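Local coordinates for protein transcriptional regulator, LRP/AsnC family (Neisseria meningitidis, PDB 2P5V) that probably binds specific DNA sequences as a transcriptional regulator of the Lrp/AsnC family and also binds calcium ions, at residues G[70-75]-G[120-125]. Residues are numbered along the deposited sequence; the frame is centred on the assembly and turned at random.
Sequences LQAFIR and NAFSHF
Phe122 of helix 119-130 packs against Leu70, Ala72 and Ile74 of strand 70-78, a worked example of helix-on-sheet packing in the alpha+beta fold (beta-alpha-beta-beta-alpha-beta, ferredoxin-like) of the Lrp/AsnC ligand-binding domain. The two short segments run at 38° to each other, with their axes 10.1 Å apart at closest approach. Phe122 can be followed outward. Its CB meets Leu70 CD1 at 3.5 Å, the two side chains crossing at about a right angle, and CG, which stands anti to the backbone N (chi1 179°), lies 4.0 Å from the same methyl. Farther out, Ala72 CB comes obliquely to the ring, nearest to Phe122 CE1 at 3.7 Å. Ile74 arrives tip to tip, its CD1 at the ring edge and 3.8 Å from Phe122 CE1, so this one ring carbon is shared by two strand residues. Phe116 and Phe143, on the strands either side of 70-78, meet the Phe122 ring edge-to-face. Leu145 of a neighbouring subunit also packs on Phe122, so the contact lies close to a subunit interface. Three residues on, the edge of the Phe125 ring receives the same Ile74 methyl, CD1 standing 4.1 Å from Phe125 CE2.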
loop_
_atom_site.group_PDB
_atom_site.type_symbol
_atom_site.label_atom_id
_atom_site.label_comp_id
_atom_site.label_asym_id
_atom_site.label_seq_id
_atom_site.Cartn_x
_atom_site.Cartn_y
_atom_site.Cartn_z
ATOM N N LEU G 70 26.396 7.718 -0.952
ATOM C CA LEU G 70 24.963 7.498 -0.721
ATOM C C LEU G 70 24.126 8.374 -1.656
ATOM O O LEU G 70 24.123 9.593 -1.526
ATOM C CB LEU G 70 24.601 7.826 0.741
ATOM C CG LEU G 70 23.740 6.881 1.594
ATOM C CD1 LEU G 70 22.861 7.678 2.591
ATOM C CD2 LEU G 70 22.890 5.952 0.747
ATOM N N GLN G 71 23.430 7.745 -2.600
ATOM C CA GLN G 71 22.484 8.432 -3.471
ATOM C C GLN G 71 21.071 8.025 -3.080
ATOM O O GLN G 71 20.716 6.849 -3.153
ATOM C CB GLN G 71 22.735 8.086 -4.932
ATOM C CG GLN G 71 21.750 8.780 -5.880
ATOM C CD GLN G 71 22.143 8.663 -7.331
ATOM O OE1 GLN G 71 22.966 7.821 -7.710
ATOM N NE2 GLN G 71 21.550 9.502 -8.157
ATOM N N ALA G 72 20.275 9.011 -2.675
ATOM C CA ALA G 72 18.922 8.783 -2.163
ATOM C C ALA G 72 17.855 9.317 -3.110
ATOM O O ALA G 72 18.006 10.395 -3.695
ATOM C CB ALA G 72 18.771 9.437 -0.790
ATOM N N PHE G 73 16.785 8.538 -3.268
ATOM C CA PHE G 73 15.541 9.029 -3.842
ATOM C C PHE G 73 14.549 9.199 -2.698
ATOM O O PHE G 73 14.165 8.224 -2.059
ATOM C CB PHE G 73 15.018 8.046 -4.873
ATOM C CG PHE G 73 15.792 8.066 -6.151
ATOM C CD1 PHE G 73 15.397 8.885 -7.194
ATOM C CD2 PHE G 73 16.937 7.303 -6.297
ATOM C CE1 PHE G 73 16.118 8.918 -8.379
ATOM C CE2 PHE G 73 17.660 7.331 -7.479
ATOM C CZ PHE G 73 17.249 8.133 -8.519
ATOM N N ILE G 74 14.171 10.440 -2.409
ATOM C CA ILE G 74 13.313 10.734 -1.256
ATOM C C ILE G 74 11.912 11.100 -1.726
ATOM O O ILE G 74 11.734 11.982 -2.565
ATOM C CB ILE G 74 13.876 11.872 -0.385
ATOM C CG1 ILE G 74 15.347 11.605 -0.041
ATOM C CG2 ILE G 74 13.045 12.034 0.887
ATOM C CD1 ILE G 74 16.083 12.797 0.556
ATOM N N ARG G 75 10.927 10.378 -1.194
ATOM C CA ARG G 75 9.527 10.618 -1.485
ATOM C C ARG G 75 8.909 11.442 -0.356
ATOM O O ARG G 75 8.781 10.964 0.780
ATOM C CB ARG G 75 8.788 9.293 -1.608
ATOM C CG ARG G 75 9.279 8.352 -2.702
ATOM C CD ARG G 75 8.343 7.150 -2.750
ATOM N NE ARG G 75 8.771 6.041 -3.597
ATOM C CZ ARG G 75 8.066 4.911 -3.770
ATOM N NH1 ARG G 75 6.882 4.744 -3.177
ATOM N NH2 ARG G 75 8.534 3.931 -4.545
ATOM N N ASN G 120 24.800 8.361 8.112
ATOM C CA ASN G 120 24.824 9.348 9.199
ATOM C C ASN G 120 24.500 10.750 8.728
ATOM O O ASN G 120 23.751 11.476 9.381
ATOM C CB ASN G 120 26.205 9.413 9.853
ATOM C CG ASN G 120 26.365 8.430 10.958
ATOM O OD1 ASN G 120 25.385 7.887 11.457
ATOM N ND2 ASN G 120 27.608 8.199 11.374
ATOM N N ALA G 121 25.132 11.150 7.627
ATOM C CA ALA G 121 24.859 12.447 7.025
ATOM C C ALA G 121 23.432 12.473 6.476
ATOM O O ALA G 121 22.736 13.485 6.587
ATOM C CB ALA G 121 25.871 12.755 5.945
ATOM N N PHE G 122 22.980 11.360 5.910
ATOM C CA PHE G 122 21.601 11.292 5.420
ATOM C C PHE G 122 20.635 11.519 6.585
ATOM O O PHE G 122 19.696 12.315 6.507
ATOM C CB PHE G 122 21.300 9.958 4.736
ATOM C CG PHE G 122 19.891 9.861 4.254
ATOM C CD1 PHE G 122 19.490 10.572 3.139
ATOM C CD2 PHE G 122 18.947 9.120 4.948
ATOM C CE1 PHE G 122 18.176 10.529 2.707
ATOM C CE2 PHE G 122 17.640 9.077 4.522
ATOM C CZ PHE G 122 17.254 9.781 3.407
ATOM N N SER G 123 20.907 10.818 7.674
ATOM C CA SER G 123 20.122 10.909 8.873
ATOM C C SER G 123 20.045 12.334 9.440
ATOM O O SER G 123 18.976 12.773 9.846
ATOM C CB SER G 123 20.695 9.966 9.916
ATOM O OG SER G 123 20.022 10.156 11.139
ATOM N N HIS G 124 21.170 13.040 9.475
ATOM C CA HIS G 124 21.183 14.427 9.957
ATOM C C HIS G 124 20.326 15.324 9.076
ATOM O O HIS G 124 19.551 16.141 9.576
ATOM C CB HIS G 124 22.608 14.985 10.026
ATOM C CG HIS G 124 23.270 14.774 11.347
ATOM N ND1 HIS G 124 24.080 13.689 11.613
ATOM C CD2 HIS G 124 23.238 15.506 12.485
ATOM C CE1 HIS G 124 24.523 13.766 12.855
ATOM N NE2 HIS G 124 24.026 14.859 13.406
ATOM N N PHE G 125 20.485 15.184 7.765
ATOM C CA PHE G 125 19.674 15.945 6.819
ATOM C C PHE G 125 18.183 15.697 7.036
ATOM O O PHE G 125 17.421 16.620 7.301
ATOM C CB PHE G 125 20.048 15.593 5.382
ATOM C CG PHE G 125 19.151 16.217 4.367
ATOM C CD1 PHE G 125 19.130 17.593 4.207
ATOM C CD2 PHE G 125 18.300 15.442 3.595
ATOM C CE1 PHE G 125 18.295 18.187 3.286
ATOM C CE2 PHE G 125 17.457 16.035 2.660
ATOM C CZ PHE G 125 17.457 17.405 2.507
#